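Long-range contacts in Cow rumen GH26 endo-mannanase (Metagenome, PDB 6UEH), which probably hydrolyses internal beta-1,4-mannosidic linkages in mannans such as galactomannan, joining a glycoside hydrolase family 26 barrel to a CBM6-type accessory domain: residues 52-56 with 106-110; 57-61 with 439-443; 62-68 with 96-102; 76-81 with 115-121; 309-313 with 426-430. All coordinates share one frame. Residue numbers count along the deposited sequence, not the author numbering.

Contact 1 (52-56 with 106-110); sequences NVTVK and RLNKG
Two backbone hydrogen bonds make V55 and G110 an antiparallel hydrogen-bonded pair, CA atoms 5.3 Å apart: G110 N donates to V55 O at 2.9 Å and V55 N to G110 O at 3.1 Å. K109 adds a third bond, its extended chain (t, t, t, then p) bringing NZ to 2.8 Å from K56 O. The touching parts (CA 53 to 56 against CA 107 to 110) run 71° apart, so the pairing is local. Segment 52-56 is extended through V55 and bends at K56 (phi/psi -76/-34). G110 sits at 98/-151, where a CB would be jammed against the preceding carbonyl, so glycine suits the place. Within each segment two side chains bond to each other: N52 ND2 donates to T54 OG1 at 2.9 Å, and R106 NE to N108 OD1 at 2.8 Å, R106 also salt-bridging E441 and D58. L107 (m, t) turns CD1 to V53 CG1 at 3.6 Å and V55 CG1 at 4.0 Å. Here the chain of a beta-sandwich leaves strand 97-107 of one sheet and enters strand 110-117 of the other, which pairs with strand 49-55. Two main-chain bonds and a lysine-to-carbonyl bond thus join the crossover, with V53, V55 and L107 packed on its buried side.

Contact 2 (57-61 with 439-443); sequences EDGMY and IIEHA
Segment 439-443 carries the last turn of helix 435-441, and it meets segment 57-61, which is extended from G59 (phi/psi -170/170) onward. Their closest CA pairs are M60 with E441 at 6.1 Å and G59 with I440 at 6.2 Å. I439 makes no contact itself; its O accepts a weak bond of 3.3 Å from H442 N. I440 (chi1 m, chi2 t) lays CG2 against D58 CB at 4.0 Å and G59 N at 4.3 Å, while its O lies 3.3 Å from M60 CG. A glycine suits position 59 because a CB there would crowd the ring of Y61. At E441 the sulphur takes over: M60 SD is 3.6 Å from E441 CA and 4.0 Å from E441 CB. The flexible, unbranched methionine, folded m, m, m, can follow the helix end closely. The carboxylate of E441 is held by T408 and R106, and that of D58 by K109 and R106, so R106 ties both segments electrostatically. H442 leaves helical angles at phi/psi 56/39 and forms a Schellman motif; its CD2 is 4.3 Å from M60 CG, and its ring stacks on F135. The arrangement is a small interdomain interface, the start of strand 59-69 of the CBM6-type beta-sandwich packed against the C-terminal end of a helix in the family 26 domain.

Contact 3 (62-68 with 96-102); sequences QFTAKVA and TWTDFDF
Strands 62-68 and 97-102 run antiparallel, their axes 4.3 Å apart at closest and 140° between directions, the usual twist. A65 with F100 and V67 with T98 are hydrogen-bonded pairs; T64 with D101 and K66 with D99 are non-hydrogen-bonded. A65 N to F100 O is 3.2 Å and F100 N to A65 O 2.8 Å; V67 N to T98 O and T98 N to V67 O are both 2.8 Å. F102 N then reaches F63 O at 2.8 Å. On the face of A65 and V67, the small alanine makes the hollow and the F102 ring (chi1 m) fills it, edge-on, CE2 3.8 Å from A65 CB and 4.1 Å from V67 CG1. At the far end the W97 indole (chi1 m) wedges beside A68, CZ3 4.0 Å from A68 CB. The face of T64 and K66 is polar: K66 (t, p, p, t) curls NZ to a salt bridge, weak as a hydrogen bond, with D99 OD1 at 3.1 Å, and Q62 NE2 makes a very short 2.4 Å bond to D101 OD1. A water probably donates to Q62 OE1 (2.7 Å) and D101 OD2 (3.0 Å), other acceptors competing. One face therefore lines the hydrophobic interior of the beta-sandwich, while the other bears charge.

Contact 4 (76-81 with 115-121); sequences RLQTIS and SFKPIYG
Strands 76-81 and 115-117, neighbours in the four-stranded antiparallel sheet of the beta-sandwich, have axes 4.7 Å apart at closest, directions differing by 150°. S81 with S115 is a hydrogen-bonded pair, S81 N to S115 O and S115 N to S81 O both 2.8 Å; I80 with F116 is non-hydrogen-bonded, I80 CB 3.8 Å from F116 CE1. K117 N reaches T79 O at 3.0 Å. Beyond, P118 centres an inverse gamma turn, and a cis peptide precedes Y120. A water bridges the strands where they separate, donating to K117 O (2.8 Å) and Q78 OE1 (2.5 Å) and accepting from T79 N (2.9 Å). Side chains serve the irregular carbonyls: T79 OG1 donates to I119 O at 2.7 Å, R76 NH2 to Y120 O at 3.1 Å, and both R76 NE and Q78 NE2 to G121 O at 2.9 Å. D72 also binds R76; D86 holds K117 and S81. Y120 N donates to L77 O at 2.7 Å, and L77 CD2 sits over the Y120 ring, 4.1 Å from its centroid (CH-pi).

Contact 5 (309-313 with 426-430); sequences RPLHE and LAEND. With ACT (acetate ion), chain D.
The probable active site of the family 26 barrel is built here, from the loop after strand 306-309 and the corner at the end of strand 423-429. The backbones stay apart, R309 CA to A427 CA 8.6 Å and E313 CA to E428 CA 9.8 Å, so long side chains do the meeting. R309 (t, t, p) forms a salt bridge through NH2 to E428 OE2 at 2.7 Å, with a weak bond from NH1 to the same oxygen at 3.3 Å. A427 CB covers one face of the guanidinium, 3.6 Å from R309 CD; the small alanine allows this close approach. D386 and N362 also bind R309. In such retaining (beta/alpha)8 enzymes, glutamates at the C-terminal ends of the fourth and seventh strands act as acid/base and nucleophile; E313 and E428 occupy these positions, consistent with those roles. Left-handed angles at L311 (50/46) and E313 (49/41) carry the loop round. E313 OE2 and E428 OE1 lie only 3.3 Å apart, while W326 binds E313 and Y388 binds E428. Acetate, probably from the crystallisation liquor, sits between: H312 NE2 donates to its OXT at 2.9 Å, joined by H240, and E428 OE2 is 2.8 Å from OXT.

Overall arrangement
Contacts 1, 3 and 4 lie in the CBM6-type beta-sandwich. Contacts 1 and 3 share strand 97-107, contacts 2 and 3 share strand 59-69, and contacts 1 and 4 both reach the four-stranded sheet. Contacts 3 and 4, centres 13 Å apart, belong to opposing sheets and meet through F63, F102, I80 and F116. Along the chain, contact 3 is nested within contact 1, which alternates with contacts 2 and 4. Contact 2 joins the domains and encloses contacts 3, 4 and 5; R106 and D58 link it to contact 1 (centres 11 Å apart). Contact 5 lies in the barrel, centres about 26 Å but nearest atoms about 7 Å from contact 2; the sandwich packs beside the barrel, contacts 1, 3 and 4 having centres 32 to 35 Å from contact 5.

Contact 1 (52-56 with 106-110)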
# COMPACT_ATOMS: atom_id res chain seq x y z
N ASN A 52 -2.43 -0.85 -32.57
CA ASN A 52 -2.09 0.50 -32.16
C ASN A 52 -3.29 1.31 -31.67
O ASN A 52 -4.39 1.20 -32.20
CB ASN A 52 -1.41 1.24 -33.31
CG ASN A 52 -1.23 2.72 -33.02
OD1 ASN A 52 -0.34 3.11 -32.26
ND2 ASN A 52 -2.09 3.55 -33.61
N VAL A 53 -3.05 2.11 -30.64
CA VAL A 53 -3.99 3.14 -30.21
C VAL A 53 -3.26 4.47 -30.15
O VAL A 53 -2.20 4.58 -29.53
CB VAL A 53 -4.60 2.82 -28.83
CG1 VAL A 53 -5.58 3.92 -28.44
CG2 VAL A 53 -5.29 1.47 -28.85
N THR A 54 -3.82 5.48 -30.80
CA THR A 54 -3.22 6.81 -30.81
C THR A 54 -4.10 7.80 -30.04
O THR A 54 -5.30 7.88 -30.29
CB THR A 54 -3.00 7.32 -32.24
OG1 THR A 54 -2.15 6.41 -32.95
CG2 THR A 54 -2.34 8.69 -32.23
N VAL A 55 -3.49 8.52 -29.10
CA VAL A 55 -4.23 9.49 -28.29
C VAL A 55 -3.57 10.87 -28.33
O VAL A 55 -2.37 10.99 -28.56
CB VAL A 55 -4.35 9.02 -26.82
CG1 VAL A 55 -5.08 7.69 -26.73
CG2 VAL A 55 -2.97 8.92 -26.17
N LYS A 56 -4.37 11.91 -28.09
CA LYS A 56 -3.87 13.28 -28.11
C LYS A 56 -3.07 13.63 -26.86
O LYS A 56 -2.11 14.40 -26.91
CB LYS A 56 -5.03 14.28 -28.26
CG LYS A 56 -5.80 14.17 -29.56
CD LYS A 56 -6.65 15.42 -29.81
CE LYS A 56 -7.54 15.27 -31.03
NZ LYS A 56 -8.23 16.54 -31.38
N ARG A 106 -2.08 3.28 -18.50
CA ARG A 106 -1.77 4.58 -19.08
C ARG A 106 -1.42 4.47 -20.56
O ARG A 106 -0.56 3.68 -20.95
CB ARG A 106 -0.61 5.22 -18.31
CG ARG A 106 -0.18 6.59 -18.80
CD ARG A 106 0.76 7.21 -17.78
NE ARG A 106 1.36 8.46 -18.24
CZ ARG A 106 2.11 9.25 -17.47
NH1 ARG A 106 2.33 8.92 -16.21
NH2 ARG A 106 2.62 10.37 -17.97
N LEU A 107 -2.12 5.25 -21.37
CA LEU A 107 -1.71 5.48 -22.75
C LEU A 107 -1.07 6.86 -22.81
O LEU A 107 -1.57 7.81 -22.21
CB LEU A 107 -2.88 5.39 -23.72
CG LEU A 107 -3.58 4.03 -23.86
CD1 LEU A 107 -4.57 4.08 -25.00
CD2 LEU A 107 -2.57 2.92 -24.06
N ASN A 108 0.04 6.96 -23.52
CA ASN A 108 0.75 8.23 -23.60
C ASN A 108 0.56 8.92 -24.95
O ASN A 108 0.23 8.27 -25.95
CB ASN A 108 2.23 8.01 -23.31
CG ASN A 108 2.49 7.65 -21.86
OD1 ASN A 108 2.00 8.33 -20.95
ND2 ASN A 108 3.24 6.58 -21.63
N LYS A 109 0.74 10.23 -24.95
CA LYS A 109 0.58 11.07 -26.14
C LYS A 109 1.23 10.46 -27.38
O LYS A 109 2.41 10.12 -27.38
CB LYS A 109 1.17 12.46 -25.88
CG LYS A 109 1.01 13.43 -27.04
CD LYS A 109 1.57 14.80 -26.67
CE LYS A 109 1.31 15.81 -27.77
NZ LYS A 109 -0.14 16.00 -28.03
N GLY A 110 0.44 10.30 -28.44
CA GLY A 110 0.92 9.70 -29.66
C GLY A 110 0.56 8.23 -29.78
O GLY A 110 -0.45 7.78 -29.25

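Contact 2 (57-61 with 439-443)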
# COMPACT_ATOMS: atom_id res chain seq x y z
N GLU A 57 -3.48 13.06 -25.73
CA GLU A 57 -2.82 13.34 -24.45
C GLU A 57 -2.66 12.08 -23.61
O GLU A 57 -3.34 11.08 -23.85
CB GLU A 57 -3.62 14.39 -23.66
CG GLU A 57 -3.84 15.72 -24.37
CD GLU A 57 -2.60 16.59 -24.44
OE1 GLU A 57 -2.67 17.68 -25.04
OE2 GLU A 57 -1.55 16.19 -23.88
N ASP A 58 -1.77 12.14 -22.63
CA ASP A 58 -1.65 11.08 -21.64
C ASP A 58 -2.99 10.87 -20.95
O ASP A 58 -3.69 11.83 -20.63
CB ASP A 58 -0.58 11.42 -20.59
CG ASP A 58 0.83 11.42 -21.15
OD1 ASP A 58 0.99 11.35 -22.39
OD2 ASP A 58 1.77 11.50 -20.35
N GLY A 59 -3.36 9.61 -20.73
CA GLY A 59 -4.62 9.29 -20.08
C GLY A 59 -4.73 7.82 -19.71
O GLY A 59 -3.90 7.01 -20.12
N MET A 60 -5.75 7.49 -18.93
CA MET A 60 -5.97 6.11 -18.50
C MET A 60 -7.08 5.46 -19.31
O MET A 60 -8.10 6.08 -19.60
CB MET A 60 -6.30 6.06 -17.00
CG MET A 60 -5.19 6.57 -16.10
SD MET A 60 -3.70 5.56 -16.23
CE MET A 60 -4.22 4.08 -15.38
N TYR A 61 -6.87 4.20 -19.67
CA TYR A 61 -7.81 3.49 -20.53
C TYR A 61 -8.08 2.07 -20.04
O TYR A 61 -7.18 1.38 -19.54
CB TYR A 61 -7.28 3.47 -21.97
CG TYR A 61 -7.34 4.83 -22.63
CD1 TYR A 61 -6.32 5.76 -22.45
CD2 TYR A 61 -8.43 5.19 -23.40
CE1 TYR A 61 -6.38 7.00 -23.05
CE2 TYR A 61 -8.51 6.43 -24.00
CZ TYR A 61 -7.48 7.34 -23.82
OH TYR A 61 -7.55 8.57 -24.41
N ILE A 439 -1.47 12.12 -10.59
CA ILE A 439 -2.67 12.75 -11.12
C ILE A 439 -3.15 12.08 -12.41
O ILE A 439 -4.32 11.72 -12.54
CB ILE A 439 -2.43 14.25 -11.38
CG1 ILE A 439 -2.12 14.97 -10.06
CG2 ILE A 439 -3.65 14.88 -12.06
CD1 ILE A 439 -1.66 16.40 -10.22
N ILE A 440 -2.23 11.90 -13.35
CA ILE A 440 -2.57 11.31 -14.64
C ILE A 440 -3.08 9.88 -14.50
O ILE A 440 -4.04 9.48 -15.15
CB ILE A 440 -1.35 11.33 -15.59
CG1 ILE A 440 -0.97 12.77 -15.92
CG2 ILE A 440 -1.65 10.55 -16.87
CD1 ILE A 440 0.35 12.91 -16.66
N GLU A 441 -2.44 9.10 -13.62
CA GLU A 441 -2.77 7.69 -13.51
C GLU A 441 -3.83 7.41 -12.45
O GLU A 441 -4.24 6.26 -12.27
CB GLU A 441 -1.50 6.88 -13.21
CG GLU A 441 -0.44 7.02 -14.29
CD GLU A 441 0.76 6.13 -14.06
OE1 GLU A 441 0.64 5.14 -13.31
OE2 GLU A 441 1.84 6.42 -14.63
N HIS A 442 -4.28 8.46 -11.78
CA HIS A 442 -5.29 8.36 -10.73
C HIS A 442 -4.87 7.39 -9.63
O HIS A 442 -5.69 6.63 -9.11
CB HIS A 442 -6.64 7.94 -11.32
CG HIS A 442 -7.25 8.97 -12.21
ND1 HIS A 442 -8.45 9.59 -11.92
CD2 HIS A 442 -6.83 9.49 -13.39
CE1 HIS A 442 -8.74 10.45 -12.88
NE2 HIS A 442 -7.78 10.40 -13.78
N ALA A 443 -3.59 7.41 -9.29
CA ALA A 443 -3.08 6.64 -8.16
C ALA A 443 -3.44 7.38 -6.88
O ALA A 443 -2.67 8.21 -6.39
CB ALA A 443 -1.58 6.44 -8.28

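Contact 3 (62-68 with 96-102)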
# COMPACT_ATOMS: atom_id res chain seq x y z
N GLN A 62 -9.33 1.64 -20.17
CA GLN A 62 -9.76 0.32 -19.74
C GLN A 62 -9.57 -0.72 -20.85
O GLN A 62 -10.00 -0.50 -21.99
CB GLN A 62 -11.22 0.35 -19.29
CG GLN A 62 -11.83 -1.01 -19.01
CD GLN A 62 -11.22 -1.69 -17.80
OE1 GLN A 62 -11.06 -1.07 -16.75
NE2 GLN A 62 -10.87 -2.96 -17.95
N PHE A 63 -8.94 -1.83 -20.51
CA PHE A 63 -8.68 -2.89 -21.48
C PHE A 63 -9.48 -4.14 -21.16
O PHE A 63 -9.38 -4.69 -20.07
CB PHE A 63 -7.19 -3.20 -21.54
CG PHE A 63 -6.36 -2.06 -22.05
CD1 PHE A 63 -5.97 -1.04 -21.20
CD2 PHE A 63 -5.98 -1.99 -23.38
CE1 PHE A 63 -5.21 0.02 -21.66
CE2 PHE A 63 -5.23 -0.94 -23.85
CZ PHE A 63 -4.84 0.07 -22.99
N THR A 64 -10.28 -4.58 -22.13
CA THR A 64 -11.10 -5.77 -21.97
C THR A 64 -10.99 -6.62 -23.24
O THR A 64 -10.75 -6.09 -24.32
CB THR A 64 -12.58 -5.40 -21.71
OG1 THR A 64 -12.64 -4.37 -20.72
CG2 THR A 64 -13.37 -6.61 -21.22
N ALA A 65 -11.13 -7.93 -23.10
CA ALA A 65 -11.09 -8.80 -24.26
C ALA A 65 -12.01 -10.00 -24.08
O ALA A 65 -12.21 -10.49 -22.97
CB ALA A 65 -9.66 -9.26 -24.52
N LYS A 66 -12.58 -10.46 -25.19
CA LYS A 66 -13.35 -11.69 -25.21
C LYS A 66 -12.38 -12.84 -25.42
O LYS A 66 -11.83 -13.00 -26.51
CB LYS A 66 -14.41 -11.66 -26.31
CG LYS A 66 -15.40 -12.81 -26.23
CD LYS A 66 -16.51 -12.51 -25.24
CE LYS A 66 -17.36 -11.33 -25.72
NZ LYS A 66 -18.45 -11.01 -24.76
N VAL A 67 -12.15 -13.62 -24.37
CA VAL A 67 -11.08 -14.61 -24.41
C VAL A 67 -11.54 -16.02 -24.07
O VAL A 67 -12.68 -16.24 -23.64
CB VAL A 67 -9.94 -14.24 -23.45
CG1 VAL A 67 -9.45 -12.83 -23.71
CG2 VAL A 67 -10.40 -14.40 -22.00
N ALA A 68 -10.64 -16.97 -24.28
CA ALA A 68 -10.79 -18.32 -23.79
C ALA A 68 -9.41 -18.82 -23.40
O ALA A 68 -8.40 -18.26 -23.82
CB ALA A 68 -11.42 -19.22 -24.84
N THR A 96 -15.34 -21.44 -22.89
CA THR A 96 -16.35 -20.68 -23.63
C THR A 96 -15.89 -19.23 -23.66
O THR A 96 -15.19 -18.78 -22.76
CB THR A 96 -17.74 -20.80 -22.97
OG1 THR A 96 -18.03 -22.17 -22.70
CG2 THR A 96 -18.82 -20.22 -23.86
N TRP A 97 -16.26 -18.49 -24.71
CA TRP A 97 -15.86 -17.10 -24.83
C TRP A 97 -16.32 -16.28 -23.63
O TRP A 97 -17.51 -16.27 -23.29
CB TRP A 97 -16.39 -16.49 -26.13
CG TRP A 97 -15.80 -17.11 -27.34
CD1 TRP A 97 -16.45 -17.83 -28.30
CD2 TRP A 97 -14.42 -17.09 -27.73
NE1 TRP A 97 -15.57 -18.25 -29.27
CE2 TRP A 97 -14.31 -17.81 -28.94
CE3 TRP A 97 -13.26 -16.53 -27.17
CZ2 TRP A 97 -13.09 -17.98 -29.60
CZ3 TRP A 97 -12.06 -16.70 -27.83
CH2 TRP A 97 -11.98 -17.42 -29.02
N THR A 98 -15.38 -15.60 -22.99
CA THR A 98 -15.63 -14.89 -21.74
C THR A 98 -14.94 -13.53 -21.73
O THR A 98 -13.77 -13.43 -22.10
CB THR A 98 -15.16 -15.72 -20.53
OG1 THR A 98 -15.62 -17.07 -20.64
CG2 THR A 98 -15.67 -15.11 -19.23
N ASP A 99 -15.65 -12.49 -21.32
CA ASP A 99 -15.03 -11.18 -21.14
C ASP A 99 -14.05 -11.22 -19.97
O ASP A 99 -14.40 -11.67 -18.88
CB ASP A 99 -16.08 -10.10 -20.90
CG ASP A 99 -16.71 -9.60 -22.18
OD1 ASP A 99 -16.07 -9.74 -23.25
OD2 ASP A 99 -17.84 -9.07 -22.12
N PHE A 100 -12.83 -10.75 -20.21
CA PHE A 100 -11.84 -10.67 -19.15
C PHE A 100 -11.33 -9.24 -19.00
O PHE A 100 -11.06 -8.56 -19.99
CB PHE A 100 -10.66 -11.62 -19.42
CG PHE A 100 -9.70 -11.72 -18.26
CD1 PHE A 100 -9.94 -12.61 -17.23
CD2 PHE A 100 -8.58 -10.91 -18.21
CE1 PHE A 100 -9.06 -12.70 -16.16
CE2 PHE A 100 -7.70 -11.00 -17.14
CZ PHE A 100 -7.94 -11.89 -16.12
N ASP A 101 -11.20 -8.79 -17.76
CA ASP A 101 -10.75 -7.44 -17.44
C ASP A 101 -9.22 -7.41 -17.35
O ASP A 101 -8.63 -7.96 -16.43
CB ASP A 101 -11.38 -6.98 -16.12
CG ASP A 101 -10.93 -5.59 -15.69
OD1 ASP A 101 -10.34 -4.85 -16.50
OD2 ASP A 101 -11.19 -5.23 -14.52
N PHE A 102 -8.60 -6.75 -18.33
CA PHE A 102 -7.14 -6.63 -18.36
C PHE A 102 -6.67 -5.30 -17.76
O PHE A 102 -5.56 -4.86 -18.04
CB PHE A 102 -6.62 -6.79 -19.79
CG PHE A 102 -6.54 -8.22 -20.25
CD1 PHE A 102 -5.54 -9.06 -19.78
CD2 PHE A 102 -7.45 -8.72 -21.17
CE1 PHE A 102 -5.47 -10.37 -20.20
CE2 PHE A 102 -7.37 -10.03 -21.60
CZ PHE A 102 -6.38 -10.86 -21.11
O HOH W 1 -10.64 -2.25 -14.41

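Contact 4 (76-81 with 115-121)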
# COMPACT_ATOMS: atom_id res chain seq x y z
N ARG A 76 -3.95 -19.66 -16.23
CA ARG A 76 -2.66 -19.45 -16.87
C ARG A 76 -2.31 -17.97 -16.95
O ARG A 76 -3.12 -17.15 -17.38
CB ARG A 76 -2.65 -20.07 -18.27
CG ARG A 76 -1.30 -20.02 -18.97
CD ARG A 76 -1.31 -20.86 -20.26
NE ARG A 76 -0.00 -20.89 -20.90
CZ ARG A 76 0.94 -21.79 -20.64
NH1 ARG A 76 0.72 -22.74 -19.75
NH2 ARG A 76 2.10 -21.74 -21.28
N LEU A 77 -1.09 -17.63 -16.53
CA LEU A 77 -0.62 -16.25 -16.57
C LEU A 77 -0.63 -15.69 -17.99
O LEU A 77 -0.20 -16.35 -18.93
CB LEU A 77 0.79 -16.16 -15.98
CG LEU A 77 1.37 -14.75 -15.85
CD1 LEU A 77 0.64 -13.97 -14.77
CD2 LEU A 77 2.87 -14.78 -15.58
N GLN A 78 -1.13 -14.47 -18.13
CA GLN A 78 -1.09 -13.77 -19.41
C GLN A 78 -0.50 -12.38 -19.20
O GLN A 78 -0.46 -11.88 -18.08
CB GLN A 78 -2.49 -13.67 -20.02
CG GLN A 78 -3.15 -15.02 -20.28
CD GLN A 78 -2.38 -15.87 -21.26
OE1 GLN A 78 -1.82 -15.37 -22.24
NE2 GLN A 78 -2.33 -17.17 -20.99
N THR A 79 -0.05 -11.77 -20.29
CA THR A 79 0.60 -10.47 -20.20
C THR A 79 0.08 -9.48 -21.23
O THR A 79 0.20 -9.71 -22.44
CB THR A 79 2.12 -10.59 -20.35
OG1 THR A 79 2.65 -11.35 -19.26
CG2 THR A 79 2.78 -9.22 -20.37
N ILE A 80 -0.52 -8.39 -20.76
CA ILE A 80 -0.86 -7.29 -21.64
C ILE A 80 0.23 -6.23 -21.50
O ILE A 80 0.79 -6.04 -20.42
CB ILE A 80 -2.26 -6.69 -21.33
CG1 ILE A 80 -2.66 -5.67 -22.41
CG2 ILE A 80 -2.31 -6.09 -19.93
CD1 ILE A 80 -4.10 -5.21 -22.31
N SER A 81 0.55 -5.58 -22.60
CA SER A 81 1.68 -4.66 -22.63
C SER A 81 1.34 -3.38 -23.38
O SER A 81 0.76 -3.42 -24.46
CB SER A 81 2.89 -5.34 -23.26
OG SER A 81 4.01 -4.47 -23.32
N SER A 115 0.02 -4.81 -26.78
CA SER A 115 0.36 -6.19 -27.12
C SER A 115 -0.12 -7.19 -26.09
O SER A 115 -0.21 -6.89 -24.90
CB SER A 115 1.88 -6.34 -27.28
OG SER A 115 2.39 -5.48 -28.28
N PHE A 116 -0.44 -8.39 -26.56
CA PHE A 116 -0.52 -9.54 -25.67
C PHE A 116 0.70 -10.40 -25.94
O PHE A 116 0.89 -10.91 -27.04
CB PHE A 116 -1.82 -10.32 -25.89
CG PHE A 116 -3.03 -9.60 -25.40
CD1 PHE A 116 -3.34 -9.57 -24.05
CD2 PHE A 116 -3.86 -8.92 -26.28
CE1 PHE A 116 -4.45 -8.90 -23.59
CE2 PHE A 116 -4.98 -8.25 -25.83
CZ PHE A 116 -5.27 -8.24 -24.48
N LYS A 117 1.56 -10.52 -24.93
CA LYS A 117 2.82 -11.23 -25.07
C LYS A 117 2.68 -12.69 -24.66
O LYS A 117 1.82 -13.03 -23.85
CB LYS A 117 3.91 -10.54 -24.25
CG LYS A 117 4.22 -9.11 -24.70
CD LYS A 117 5.36 -8.50 -23.91
CE LYS A 117 5.77 -7.14 -24.47
NZ LYS A 117 6.92 -6.55 -23.73
N PRO A 118 3.52 -13.56 -25.24
CA PRO A 118 3.51 -14.99 -24.89
C PRO A 118 4.09 -15.26 -23.51
O PRO A 118 5.02 -16.07 -23.38
CB PRO A 118 4.37 -15.62 -25.99
CG PRO A 118 5.29 -14.52 -26.41
CD PRO A 118 4.46 -13.28 -26.34
N ILE A 119 3.57 -14.58 -22.50
CA ILE A 119 3.97 -14.81 -21.12
C ILE A 119 2.71 -14.97 -20.27
O ILE A 119 2.23 -14.00 -19.68
CB ILE A 119 4.81 -13.63 -20.57
CG1 ILE A 119 5.91 -13.24 -21.56
CG2 ILE A 119 5.41 -13.99 -19.21
CD1 ILE A 119 6.70 -12.01 -21.15
N TYR A 120 2.16 -16.19 -20.21
CA TYR A 120 2.77 -17.37 -20.84
C TYR A 120 2.05 -17.83 -22.11
O TYR A 120 2.28 -18.93 -22.60
CB TYR A 120 2.81 -18.52 -19.84
CG TYR A 120 3.67 -18.26 -18.62
CD1 TYR A 120 4.87 -17.58 -18.74
CD2 TYR A 120 3.27 -18.68 -17.36
CE1 TYR A 120 5.66 -17.33 -17.64
CE2 TYR A 120 4.05 -18.44 -16.25
CZ TYR A 120 5.25 -17.76 -16.39
OH TYR A 120 6.03 -17.52 -15.29
N GLY A 121 1.17 -16.98 -22.65
CA GLY A 121 0.50 -17.29 -23.90
C GLY A 121 -0.42 -18.50 -23.85
O GLY A 121 -0.90 -18.88 -22.79
O HOH W 2 -0.73 -13.13 -22.77

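Contact 5 (309-313 with 426-430)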
# COMPACT_ATOMS: atom_id res chain seq x y z
N ARG A 309 -0.51 2.65 13.50
CA ARG A 309 -0.07 1.60 12.58
C ARG A 309 0.84 0.59 13.29
O ARG A 309 2.04 0.54 13.04
CB ARG A 309 0.65 2.23 11.38
CG ARG A 309 0.94 1.28 10.23
CD ARG A 309 1.46 2.05 9.02
NE ARG A 309 2.65 2.83 9.33
CZ ARG A 309 3.89 2.47 8.98
NH1 ARG A 309 4.09 1.35 8.30
NH2 ARG A 309 4.92 3.25 9.31
N PRO A 310 0.26 -0.23 14.18
CA PRO A 310 1.06 -1.23 14.87
C PRO A 310 1.28 -2.45 13.99
O PRO A 310 0.62 -2.55 12.95
CB PRO A 310 0.20 -1.58 16.08
CG PRO A 310 -1.20 -1.48 15.54
CD PRO A 310 -1.17 -0.34 14.53
N LEU A 311 2.19 -3.34 14.39
CA LEU A 311 2.34 -4.64 13.73
C LEU A 311 2.46 -4.49 12.22
O LEU A 311 1.81 -5.21 11.46
CB LEU A 311 1.15 -5.54 14.08
CG LEU A 311 0.93 -5.79 15.58
CD1 LEU A 311 -0.44 -6.40 15.84
CD2 LEU A 311 2.02 -6.69 16.12
N HIS A 312 3.30 -3.55 11.80
CA HIS A 312 3.35 -3.14 10.40
C HIS A 312 4.29 -4.01 9.56
O HIS A 312 5.08 -4.79 10.10
CB HIS A 312 3.78 -1.67 10.31
CG HIS A 312 5.20 -1.43 10.72
ND1 HIS A 312 5.68 -1.73 11.98
CD2 HIS A 312 6.25 -0.89 10.04
CE1 HIS A 312 6.96 -1.41 12.05
NE2 HIS A 312 7.33 -0.89 10.89
N GLU A 313 4.17 -3.88 8.24
CA GLU A 313 4.98 -4.62 7.27
C GLU A 313 5.00 -6.12 7.57
O GLU A 313 6.03 -6.77 7.46
CB GLU A 313 6.41 -4.07 7.25
CG GLU A 313 6.50 -2.62 6.82
CD GLU A 313 7.94 -2.13 6.70
OE1 GLU A 313 8.86 -2.89 7.04
OE2 GLU A 313 8.15 -0.97 6.28
N LEU A 426 0.32 5.57 1.19
CA LEU A 426 1.73 5.23 1.24
C LEU A 426 2.23 5.54 2.65
O LEU A 426 2.71 6.64 2.92
CB LEU A 426 2.53 6.01 0.19
CG LEU A 426 2.27 5.64 -1.27
CD1 LEU A 426 2.99 6.61 -2.20
CD2 LEU A 426 2.70 4.21 -1.54
N ALA A 427 2.10 4.56 3.54
CA ALA A 427 2.44 4.74 4.95
C ALA A 427 3.93 5.01 5.15
O ALA A 427 4.32 5.72 6.08
CB ALA A 427 2.01 3.52 5.76
N GLU A 428 4.74 4.42 4.29
CA GLU A 428 6.18 4.67 4.25
C GLU A 428 6.67 4.65 2.81
O GLU A 428 6.10 3.95 1.97
CB GLU A 428 6.97 3.64 5.06
CG GLU A 428 6.69 3.58 6.54
CD GLU A 428 7.61 2.62 7.27
OE1 GLU A 428 8.67 2.27 6.70
OE2 GLU A 428 7.28 2.21 8.40
N ASN A 429 7.74 5.39 2.53
CA ASN A 429 8.39 5.30 1.23
C ASN A 429 9.81 5.84 1.26
O ASN A 429 10.21 6.54 2.20
CB ASN A 429 7.58 6.04 0.15
CG ASN A 429 7.15 7.43 0.58
OD1 ASN A 429 5.99 7.65 0.95
ND2 ASN A 429 8.07 8.38 0.54
N ASP A 430 10.60 5.49 0.25
CA ASP A 430 11.82 6.24 -0.00
C ASP A 430 11.41 7.41 -0.89
O ASP A 430 11.09 8.48 -0.38
CB ASP A 430 12.93 5.38 -0.64
CG ASP A 430 12.40 4.33 -1.61
OD1 ASP A 430 11.30 4.51 -2.16
OD2 ASP A 430 13.11 3.33 -1.82
C ACT D . 10.56 0.59 9.31
O ACT D . 11.18 -0.17 10.09
OXT ACT D . 9.33 0.70 9.51
CH3 ACT D . 11.27 1.32 8.20